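Local coordinates for protein papain-like protease (Human betacoronavirus 2c EMC/2012, PDB 4PT5) that probably cleaves the viral replicase polyprotein as a papain-like cysteine protease, at residues L206-Y211 and H241-L246. Residues are numbered along the deposited sequence; the frame is centred on the assembly and turned at random.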
ATOM      1  N   LEU A 206      -8.958  18.331  -3.217  1.00 80.82           N
ATOM      2  CA  LEU A 206      -7.754  18.153  -2.404  1.00 81.71           C
ATOM      3  C   LEU A 206      -6.473  18.264  -3.231  1.00 82.31           C
ATOM      4  O   LEU A 206      -5.389  18.486  -2.683  1.00 82.12           O
ATOM      5  CB  LEU A 206      -7.780  16.806  -1.679  1.00 79.68           C
ATOM      6  CG  LEU A 206      -8.769  16.609  -0.533  1.00 78.55           C
ATOM      7  CD1 LEU A 206      -8.797  15.142  -0.171  1.00 78.87           C
ATOM      8  CD2 LEU A 206      -8.410  17.447   0.684  1.00 78.51           C
ATOM      9  N   LYS A 207      -6.612  18.099  -4.547  1.00 81.22           N
ATOM     10  CA  LYS A 207      -5.499  18.243  -5.483  1.00 80.70           C
ATOM     11  C   LYS A 207      -4.944  19.663  -5.433  1.00 78.48           C
ATOM     12  O   LYS A 207      -3.738  19.873  -5.564  1.00 78.21           O
ATOM     13  CB  LYS A 207      -5.948  17.910  -6.912  1.00 83.49           C
ATOM     14  CG  LYS A 207      -6.689  16.587  -7.069  1.00 86.27           C
ATOM     15  CD  LYS A 207      -5.745  15.394  -7.124  1.00 86.98           C
ATOM     16  CE  LYS A 207      -6.516  14.103  -7.358  1.00 88.68           C
ATOM     17  NZ  LYS A 207      -5.617  12.924  -7.489  1.00 89.87           N
ATOM     18  N   ALA A 208      -5.841  20.628  -5.233  1.00 76.56           N
ATOM     19  CA  ALA A 208      -5.478  22.040  -5.148  1.00 74.99           C
ATOM     20  C   ALA A 208      -4.863  22.404  -3.795  1.00 73.30           C
ATOM     21  O   ALA A 208      -4.094  23.364  -3.690  1.00 73.08           O
ATOM     22  CB  ALA A 208      -6.696  22.909  -5.428  1.00 72.13           C
ATOM     23  N   CYS A 209      -5.202  21.630  -2.768  1.00 72.09           N
ATOM     24  CA  CYS A 209      -4.811  21.942  -1.393  1.00 71.74           C
ATOM     25  C   CYS A 209      -3.507  21.270  -0.969  1.00 70.79           C
ATOM     26  O   CYS A 209      -2.967  21.575   0.096  1.00 70.47           O
ATOM     27  CB  CYS A 209      -5.938  21.571  -0.428  1.00 71.60           C
ATOM     28  SG  CYS A 209      -7.544  22.263  -0.883  1.00 72.69           S
ATOM     29  N   CYS A 210      -3.012  20.359  -1.805  1.00 70.46           N
ATOM     30  CA  CYS A 210      -1.762  19.653  -1.539  1.00 70.14           C
ATOM     31  C   CYS A 210      -0.749  19.873  -2.654  1.00 70.04           C
ATOM     32  O   CYS A 210      -1.115  19.942  -3.833  1.00 69.84           O
ATOM     33  CB  CYS A 210      -2.012  18.155  -1.355  1.00 71.05           C
ATOM     34  SG  CYS A 210      -3.101  17.737   0.025  1.00 72.27           S
ATOM     35  N   TYR A 211       0.522  19.989  -2.270  1.00 68.18           N
ATOM     36  CA  TYR A 211       1.622  20.103  -3.225  1.00 68.09           C
ATOM     37  C   TYR A 211       2.915  19.541  -2.646  1.00 69.37           C
ATOM     38  O   TYR A 211       3.269  19.817  -1.498  1.00 69.79           O
ATOM     39  CB  TYR A 211       1.834  21.556  -3.661  1.00 68.21           C
ATOM     40  CG  TYR A 211       2.774  21.711  -4.842  1.00 68.63           C
ATOM     41  CD1 TYR A 211       4.157  21.772  -4.658  1.00 67.98           C
ATOM     42  CD2 TYR A 211       2.279  21.799  -6.146  1.00 69.08           C
ATOM     43  CE1 TYR A 211       5.017  21.908  -5.735  1.00 68.63           C
ATOM     44  CE2 TYR A 211       3.134  21.938  -7.229  1.00 68.49           C
ATOM     45  CZ  TYR A 211       4.500  21.994  -7.019  1.00 69.04           C
ATOM     46  OH  TYR A 211       5.355  22.132  -8.089  1.00 69.19           O
ATOM     47  N   HIS A 241      -5.117  30.707  -7.198  1.00 83.90           N
ATOM     48  CA  HIS A 241      -5.083  29.756  -6.088  1.00 80.67           C
ATOM     49  C   HIS A 241      -6.102  30.091  -5.036  1.00 80.48           C
ATOM     50  O   HIS A 241      -5.938  31.052  -4.281  1.00 80.97           O
ATOM     51  CB  HIS A 241      -3.677  29.687  -5.486  1.00 78.52           C
ATOM     52  CG  HIS A 241      -3.365  28.379  -4.794  1.00 76.12           C
ATOM     53  ND1 HIS A 241      -2.378  28.260  -3.889  1.00 75.34           N
ATOM     54  CD2 HIS A 241      -3.953  27.118  -4.902  1.00 75.07           C
ATOM     55  CE1 HIS A 241      -2.328  26.991  -3.443  1.00 74.56           C
ATOM     56  NE2 HIS A 241      -3.293  26.293  -4.063  1.00 75.26           N
ATOM     57  N   THR A 242      -7.169  29.299  -4.988  1.00 79.68           N
ATOM     58  CA  THR A 242      -8.219  29.463  -3.987  1.00 78.23           C
ATOM     59  C   THR A 242      -8.444  28.140  -3.252  1.00 76.87           C
ATOM     60  O   THR A 242      -8.902  27.164  -3.846  1.00 77.03           O
ATOM     61  CB  THR A 242      -9.537  29.960  -4.623  1.00 79.89           C
ATOM     62  OG1 THR A 242      -9.258  31.028  -5.538  1.00 80.01           O
ATOM     63  CG2 THR A 242     -10.504  30.456  -3.550  1.00 79.91           C
ATOM     64  N   THR A 243      -8.101  28.114  -1.964  1.00 75.53           N
ATOM     65  CA  THR A 243      -8.221  26.906  -1.133  1.00 73.67           C
ATOM     66  C   THR A 243      -8.778  27.229   0.262  1.00 71.64           C
ATOM     67  O   THR A 243      -8.770  28.390   0.671  1.00 73.48           O
ATOM     68  CB  THR A 243      -6.859  26.185  -0.967  1.00 73.38           C
ATOM     69  OG1 THR A 243      -5.928  27.042  -0.294  1.00 73.02           O
ATOM     70  CG2 THR A 243      -6.281  25.757  -2.311  1.00 72.62           C
ATOM     71  N   PRO A 244      -9.287  26.209   0.986  1.00 69.29           N
ATOM     72  CA  PRO A 244      -9.606  26.391   2.407  1.00 68.18           C
ATOM     73  C   PRO A 244      -8.363  26.301   3.299  1.00 67.85           C
ATOM     74  O   PRO A 244      -8.357  26.840   4.409  1.00 67.48           O
ATOM     75  CB  PRO A 244     -10.559  25.230   2.705  1.00 67.60           C
ATOM     76  CG  PRO A 244     -10.203  24.182   1.709  1.00 68.41           C
ATOM     77  CD  PRO A 244      -9.806  24.927   0.468  1.00 69.55           C
ATOM     78  N   TRP A 245      -7.333  25.619   2.803  1.00 67.46           N
ATOM     79  CA  TRP A 245      -6.041  25.467   3.479  1.00 67.81           C
ATOM     80  C   TRP A 245      -5.041  24.935   2.493  1.00 67.77           C
ATOM     81  O   TRP A 245      -5.421  24.454   1.422  1.00 69.12           O
ATOM     82  CB  TRP A 245      -6.151  24.531   4.683  1.00 66.71           C
ATOM     83  CG  TRP A 245      -6.893  23.247   4.394  1.00 66.11           C
ATOM     84  CD1 TRP A 245      -8.236  22.970   4.636  1.00 66.16           C
ATOM     85  CD2 TRP A 245      -6.355  22.016   3.789  1.00 66.06           C
ATOM     86  NE1 TRP A 245      -8.554  21.695   4.241  1.00 66.23           N
ATOM     87  CE2 TRP A 245      -7.474  21.069   3.725  1.00 66.18           C
ATOM     88  CE3 TRP A 245      -5.106  21.618   3.318  1.00 65.92           C
ATOM     89  CZ2 TRP A 245      -7.326  19.791   3.205  1.00 65.75           C
ATOM     90  CZ3 TRP A 245      -4.970  20.326   2.798  1.00 64.13           C
ATOM     91  CH2 TRP A 245      -6.053  19.438   2.743  1.00 64.05           C
ATOM     92  N   LEU A 246      -3.757  25.005   2.835  1.00 65.61           N
ATOM     93  CA  LEU A 246      -2.709  24.523   1.939  1.00 65.30           C
ATOM     94  C   LEU A 246      -1.652  23.693   2.655  1.00 65.55           C
ATOM     95  O   LEU A 246      -0.962  24.183   3.548  1.00 65.77           O
ATOM     96  CB  LEU A 246      -2.049  25.694   1.199  1.00 66.80           C
ATOM     97  CG  LEU A 246      -0.848  25.410   0.286  1.00 65.70           C
ATOM     98  CD1 LEU A 246      -1.251  24.641  -0.968  1.00 65.96           C
ATOM     99  CD2 LEU A 246      -0.150  26.709  -0.084  1.00 65.35           C
TER
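His241 reaches the carbonyl of Ala208 through a nearly straight hydrogen bond, His241 NE2 to Ala208 O 3.1 Å with 174° at the hydrogen. The oxygen lies in the imidazole plane, while the donor stands 20° out of the carbonyl plane. With CG anti to the backbone N (chi1 -155°), the histidine ring is carried across to the short helical turn 206-209, whose internal hydrogen bonds are weak. CG2 of Thr243 lies against Ala208 O at 3.5 Å. Thr243 OG1 turns to the backbone N of Gln317, and more weakly to the carbonyl of Trp245.

Apolar and sulfur contacts gather round the Trp245 indole. Cys209 CB sits over one face of the six-membered ring of Trp245, 3.8 Å from the centroid, as a CH-pi contact, and Cys210 SG comes to the edge of the ring as a sulfur-aromatic contact. Leu206 CD2 meets Trp245 CZ2 obliquely at 3.6 Å; the indole NE1 is held by Lys126 O. Cys209 SG touches Pro244 CD at 3.7 Å.

The contact lies where the fold passes from the zinc-bearing fingers to the palm of the papain-like protease: strand 233-242 gives out and the chain runs on into strand 245-250, which pairs in parallel with 210-212. Backbone hydrogen bonds join Cys209 and Tyr211 to Leu247.

Beside these bonds, Leu246 CA makes a CA-H...O contact to Cys209 O at 3.5 Å, and Leu246 CD1 lies 3.7 Å from the same Cys209 O.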